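Local coordinates for protein tryptophan synthase alpha chain (Aquifex aeolicus, PDB 2EKC) that probably cleaves indoleglycerol phosphate to indole and glyceraldehyde 3-phosphate as the alpha subunit of tryptophan synthase, at residues V147-T159 / I166-T180. Sequence-based numbering, arbitrary orientation.
Sequences VLSFVPLGAPTST and ICEAADEMTYFVSVT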
loop_
_atom_site.group_PDB
_atom_site.type_symbol
_atom_site.label_atom_id
_atom_site.label_comp_id
_atom_site.label_asym_id
_atom_site.label_seq_id
_atom_site.Cartn_x
_atom_site.Cartn_y
_atom_site.Cartn_z
ATOM N N VAL A 147 17.462 3.424 -2.665
ATOM C CA VAL A 147 16.684 2.677 -3.643
ATOM C C VAL A 147 15.348 2.201 -3.079
ATOM O O VAL A 147 15.018 1.012 -3.125
ATOM C CB VAL A 147 17.481 1.454 -4.166
ATOM C CG1 VAL A 147 16.805 0.877 -5.397
ATOM C CG2 VAL A 147 18.917 1.867 -4.490
ATOM N N LEU A 148 14.593 3.145 -2.525
ATOM C CA LEU A 148 13.265 2.881 -1.985
ATOM C C LEU A 148 12.312 3.630 -2.915
ATOM O O LEU A 148 12.441 4.839 -3.107
ATOM C CB LEU A 148 13.151 3.420 -0.562
ATOM C CG LEU A 148 13.951 2.644 0.482
ATOM C CD1 LEU A 148 14.008 3.425 1.780
ATOM C CD2 LEU A 148 13.308 1.280 0.690
ATOM N N SER A 149 11.365 2.903 -3.496
ATOM C CA SER A 149 10.424 3.474 -4.447
ATOM C C SER A 149 9.471 4.514 -3.855
ATOM O O SER A 149 8.771 4.255 -2.878
ATOM C CB SER A 149 9.629 2.340 -5.098
ATOM O OG SER A 149 9.022 2.757 -6.298
ATOM N N PHE A 150 9.451 5.695 -4.463
ATOM C CA PHE A 150 8.570 6.763 -4.010
ATOM C C PHE A 150 7.221 6.628 -4.721
ATOM O O PHE A 150 7.150 6.603 -5.951
ATOM C CB PHE A 150 9.180 8.134 -4.321
ATOM C CG PHE A 150 8.384 9.283 -3.777
ATOM C CD1 PHE A 150 8.383 9.560 -2.415
ATOM C CD2 PHE A 150 7.609 10.072 -4.622
ATOM C CE1 PHE A 150 7.619 10.609 -1.901
ATOM C CE2 PHE A 150 6.842 11.121 -4.122
ATOM C CZ PHE A 150 6.846 11.392 -2.759
ATOM N N VAL A 151 6.155 6.537 -3.937
ATOM C CA VAL A 151 4.812 6.390 -4.484
ATOM C C VAL A 151 3.968 7.630 -4.181
ATOM O O VAL A 151 3.457 7.787 -3.077
ATOM C CB VAL A 151 4.122 5.148 -3.883
ATOM C CG1 VAL A 151 2.722 4.994 -4.461
ATOM C CG2 VAL A 151 4.964 3.902 -4.166
ATOM N N PRO A 152 3.824 8.534 -5.164
ATOM C CA PRO A 152 3.034 9.751 -4.964
ATOM C C PRO A 152 1.539 9.458 -4.865
ATOM O O PRO A 152 1.054 8.441 -5.367
ATOM C CB PRO A 152 3.389 10.593 -6.186
ATOM C CG PRO A 152 3.605 9.550 -7.248
ATOM C CD PRO A 152 4.414 8.501 -6.515
ATOM N N LEU A 153 0.806 10.347 -4.204
ATOM C CA LEU A 153 -0.631 10.161 -4.051
ATOM C C LEU A 153 -1.430 11.145 -4.894
ATOM O O LEU A 153 -1.107 12.330 -4.958
ATOM C CB LEU A 153 -1.032 10.289 -2.582
ATOM C CG LEU A 153 -0.700 9.097 -1.681
ATOM C CD1 LEU A 153 0.803 8.905 -1.598
ATOM C CD2 LEU A 153 -1.281 9.334 -0.295
ATOM N N GLY A 154 -2.468 10.639 -5.550
ATOM C CA GLY A 154 -3.302 11.486 -6.378
ATOM C C GLY A 154 -4.722 11.464 -5.855
ATOM O O GLY A 154 -5.039 10.689 -4.953
ATOM N N ALA A 155 -5.576 12.314 -6.414
ATOM C CA ALA A 155 -6.969 12.374 -5.989
ATOM C C ALA A 155 -7.867 12.586 -7.198
ATOM O O ALA A 155 -7.393 12.944 -8.278
ATOM C CB ALA A 155 -7.159 13.504 -4.985
ATOM N N PRO A 156 -9.181 12.362 -7.037
ATOM C CA PRO A 156 -10.113 12.544 -8.151
ATOM C C PRO A 156 -10.127 13.993 -8.619
ATOM O O PRO A 156 -10.578 14.290 -9.724
ATOM C CB PRO A 156 -11.455 12.119 -7.556
ATOM C CG PRO A 156 -11.056 11.140 -6.477
ATOM C CD PRO A 156 -9.883 11.842 -5.852
ATOM N N THR A 157 -9.621 14.887 -7.774
ATOM C CA THR A 157 -9.585 16.310 -8.099
ATOM C C THR A 157 -8.192 16.846 -8.434
ATOM O O THR A 157 -7.999 18.058 -8.514
ATOM C CB THR A 157 -10.161 17.157 -6.943
ATOM O OG1 THR A 157 -9.419 16.901 -5.744
ATOM C CG2 THR A 157 -11.625 16.817 -6.713
ATOM N N SER A 158 -7.221 15.958 -8.630
ATOM C CA SER A 158 -5.869 16.401 -8.969
ATOM C C SER A 158 -5.870 17.165 -10.292
ATOM O O SER A 158 -6.464 16.723 -11.279
ATOM C CB SER A 158 -4.919 15.205 -9.061
ATOM O OG SER A 158 -4.693 14.634 -7.783
ATOM N N THR A 159 -5.210 18.318 -10.310
ATOM C CA THR A 159 -5.149 19.134 -11.516
ATOM C C THR A 159 -4.225 18.478 -12.535
ATOM O O THR A 159 -3.450 17.588 -12.188
ATOM C CB THR A 159 -4.598 20.531 -11.211
ATOM O OG1 THR A 159 -3.240 20.413 -10.777
ATOM C CG2 THR A 159 -5.419 21.202 -10.117
ATOM N N ILE A 166 3.110 14.340 -10.335
ATOM C CA ILE A 166 2.959 13.021 -9.731
ATOM C C ILE A 166 3.737 11.988 -10.555
ATOM O O ILE A 166 4.483 11.174 -10.009
ATOM C CB ILE A 166 1.465 12.612 -9.674
ATOM C CG1 ILE A 166 0.732 13.460 -8.635
ATOM C CG2 ILE A 166 1.330 11.135 -9.347
ATOM C CD1 ILE A 166 -0.768 13.234 -8.599
ATOM N N CYS A 167 3.569 12.033 -11.872
ATOM C CA CYS A 167 4.252 11.094 -12.762
ATOM C C CYS A 167 5.773 11.182 -12.643
ATOM O O CYS A 167 6.459 10.164 -12.537
ATOM C CB CYS A 167 3.836 11.355 -14.210
ATOM S SG CYS A 167 4.209 9.999 -15.371
ATOM N N GLU A 168 6.304 12.399 -12.655
ATOM C CA GLU A 168 7.745 12.574 -12.554
ATOM C C GLU A 168 8.254 12.232 -11.156
ATOM O O GLU A 168 9.434 11.946 -10.971
ATOM C CB GLU A 168 8.138 14.007 -12.928
ATOM C CG GLU A 168 7.498 15.086 -12.082
ATOM C CD GLU A 168 7.958 16.477 -12.485
ATOM O OE1 GLU A 168 7.695 16.883 -13.641
ATOM O OE2 GLU A 168 8.584 17.162 -11.645
ATOM N N ALA A 169 7.358 12.244 -10.176
ATOM C CA ALA A 169 7.741 11.929 -8.803
ATOM C C ALA A 169 7.710 10.428 -8.523
ATOM O O ALA A 169 8.389 9.945 -7.621
ATOM C CB ALA A 169 6.822 12.653 -7.827
ATOM N N ALA A 170 6.919 9.695 -9.296
ATOM C CA ALA A 170 6.800 8.256 -9.106
ATOM C C ALA A 170 7.947 7.483 -9.748
ATOM O O ALA A 170 8.308 7.722 -10.900
ATOM C CB ALA A 170 5.467 7.764 -9.669
ATOM N N ASP A 171 8.526 6.558 -8.991
ATOM C CA ASP A 171 9.612 5.741 -9.511
ATOM C C ASP A 171 9.047 4.584 -10.326
ATOM O O ASP A 171 9.550 4.272 -11.405
ATOM C CB ASP A 171 10.468 5.167 -8.372
ATOM C CG ASP A 171 11.286 6.225 -7.661
ATOM O OD1 ASP A 171 12.006 6.980 -8.345
ATOM O OD2 ASP A 171 11.216 6.293 -6.414
ATOM N N GLU A 172 7.996 3.950 -9.810
ATOM C CA GLU A 172 7.405 2.802 -10.487
ATOM C C GLU A 172 5.880 2.749 -10.505
ATOM O O GLU A 172 5.292 2.073 -11.347
ATOM C CB GLU A 172 7.925 1.518 -9.844
ATOM C CG GLU A 172 9.436 1.335 -9.924
ATOM C CD GLU A 172 9.915 0.219 -9.020
ATOM O OE1 GLU A 172 10.068 0.464 -7.799
ATOM O OE2 GLU A 172 10.118 -0.907 -9.525
ATOM N N MET A 173 5.235 3.441 -9.574
ATOM C CA MET A 173 3.779 3.413 -9.522
ATOM C C MET A 173 3.193 4.593 -8.762
ATOM O O MET A 173 3.900 5.301 -8.040
ATOM C CB MET A 173 3.311 2.117 -8.857
ATOM C CG MET A 173 3.706 2.026 -7.388
ATOM S SD MET A 173 3.054 0.570 -6.573
ATOM C CE MET A 173 1.346 1.007 -6.426
ATOM N N THR A 174 1.887 4.786 -8.923
ATOM C CA THR A 174 1.175 5.868 -8.260
ATOM C C THR A 174 -0.073 5.321 -7.579
ATOM O O THR A 174 -0.573 4.254 -7.935
ATOM C CB THR A 174 0.730 6.958 -9.260
ATOM O OG1 THR A 174 -0.193 6.397 -10.202
ATOM C CG2 THR A 174 1.928 7.524 -10.008
ATOM N N TYR A 175 -0.569 6.067 -6.601
ATOM C CA TYR A 175 -1.763 5.679 -5.868
ATOM C C TYR A 175 -2.766 6.828 -5.834
ATOM O O TYR A 175 -2.436 7.931 -5.400
ATOM C CB TYR A 175 -1.411 5.286 -4.426
ATOM C CG TYR A 175 -2.640 5.053 -3.571
ATOM C CD1 TYR A 175 -3.506 3.993 -3.838
ATOM C CD2 TYR A 175 -2.979 5.937 -2.544
ATOM C CE1 TYR A 175 -4.687 3.816 -3.109
ATOM C CE2 TYR A 175 -4.162 5.772 -1.807
ATOM C CZ TYR A 175 -5.011 4.709 -2.100
ATOM O OH TYR A 175 -6.191 4.552 -1.400
ATOM N N PHE A 176 -3.986 6.567 -6.296
ATOM C CA PHE A 176 -5.043 7.571 -6.277
ATOM C C PHE A 176 -6.164 7.102 -5.359
ATOM O O PHE A 176 -6.463 5.912 -5.299
ATOM C CB PHE A 176 -5.641 7.781 -7.674
ATOM C CG PHE A 176 -4.874 8.736 -8.536
ATOM C CD1 PHE A 176 -3.575 8.449 -8.935
ATOM C CD2 PHE A 176 -5.467 9.916 -8.975
ATOM C CE1 PHE A 176 -2.874 9.330 -9.770
ATOM C CE2 PHE A 176 -4.777 10.800 -9.807
ATOM C CZ PHE A 176 -3.482 10.507 -10.205
ATOM N N VAL A 177 -6.779 8.040 -4.646
ATOM C CA VAL A 177 -7.906 7.719 -3.776
ATOM C C VAL A 177 -9.140 7.813 -4.679
ATOM O O VAL A 177 -9.175 8.638 -5.592
ATOM C CB VAL A 177 -8.021 8.720 -2.614
ATOM C CG1 VAL A 177 -6.776 8.631 -1.748
ATOM C CG2 VAL A 177 -8.195 10.135 -3.149
ATOM N N SER A 178 -10.146 6.981 -4.431
ATOM C CA SER A 178 -11.335 6.959 -5.279
ATOM C C SER A 178 -12.407 8.011 -5.013
ATOM O O SER A 178 -13.276 8.229 -5.859
ATOM C CB SER A 178 -11.990 5.575 -5.223
ATOM O OG SER A 178 -12.645 5.375 -3.985
ATOM N N VAL A 179 -12.356 8.657 -3.853
ATOM C CA VAL A 179 -13.361 9.660 -3.515
ATOM C C VAL A 179 -12.742 11.036 -3.282
ATOM O O VAL A 179 -11.555 11.151 -2.980
ATOM C CB VAL A 179 -14.159 9.237 -2.251
ATOM C CG1 VAL A 179 -13.274 9.330 -1.023
ATOM C CG2 VAL A 179 -15.401 10.105 -2.093
ATOM N N THR A 180 -13.562 12.074 -3.426
ATOM C CA THR A 180 -13.121 13.453 -3.243
ATOM C C THR A 180 -12.787 13.769 -1.789
ATOM O O THR A 180 -12.623 14.932 -1.417
ATOM C CB THR A 180 -14.197 14.444 -3.733
ATOM O OG1 THR A 180 -15.412 14.235 -3.001
ATOM C CG2 THR A 180 -14.468 14.240 -5.215
HETATM O O HOH W 1 13.264 6.712 -4.965
HETATM O O HOH W 2 6.865 4.095 -7.130
#
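Gly-154 lies flat against the ring of Phe-176, its CA 3.6 Å from the ring centroid in a CH-pi contact 7° off the normal. With no CB, Gly-154 can come this close to the ring. Phe-176 CG stands anti to its carbonyl carbon (chi1 -84°), which lays the ring back across the neighbouring strand. An alanine in place of Phe-176 is likely to leave Gly-154 CA without its aromatic cover. The backbones pair in parallel: Gly-154 N donates to Tyr-175 O at 2.7 Å, while Tyr-175 N meets Pro-152 O almost head-on, with a C=O...N angle of 172°. On the sheet face away from Phe-176, Leu-153 CG approaches the edge of the Tyr-175 ring, in its plane; the Tyr-175 side chain lies about 5 Å from that of Glu-49, a predicted proton acceptor. These are neighbouring strands of a TIM barrel, joined by helix 160-169 as a beta-alpha-beta crossover. Pro-152, with no N-H to satisfy, turns its ring toward the end of that helix: CD presses on Ala-170 CB at 3.4 Å, and CG sits against Ile-166 CG2 where the two side chains cross at a slant, both contacts tight. Farther along, Phe-150 N points at Asp-171 OD2 (2.7 Å, nearly straight), reaching its anti side. Ser-149 OG donates to the anti lone pair of Glu-172 OE1 at 2.9 Å and accepts from a water that also bridges Phe-150 O and Glu-172 N. Behind Glu-172, Met-1 N and Ser-5 N hold OE2, fixing the carboxylate. At the Gly-154 end, Tyr-201 packs edge-to-face with the Phe-176 ring.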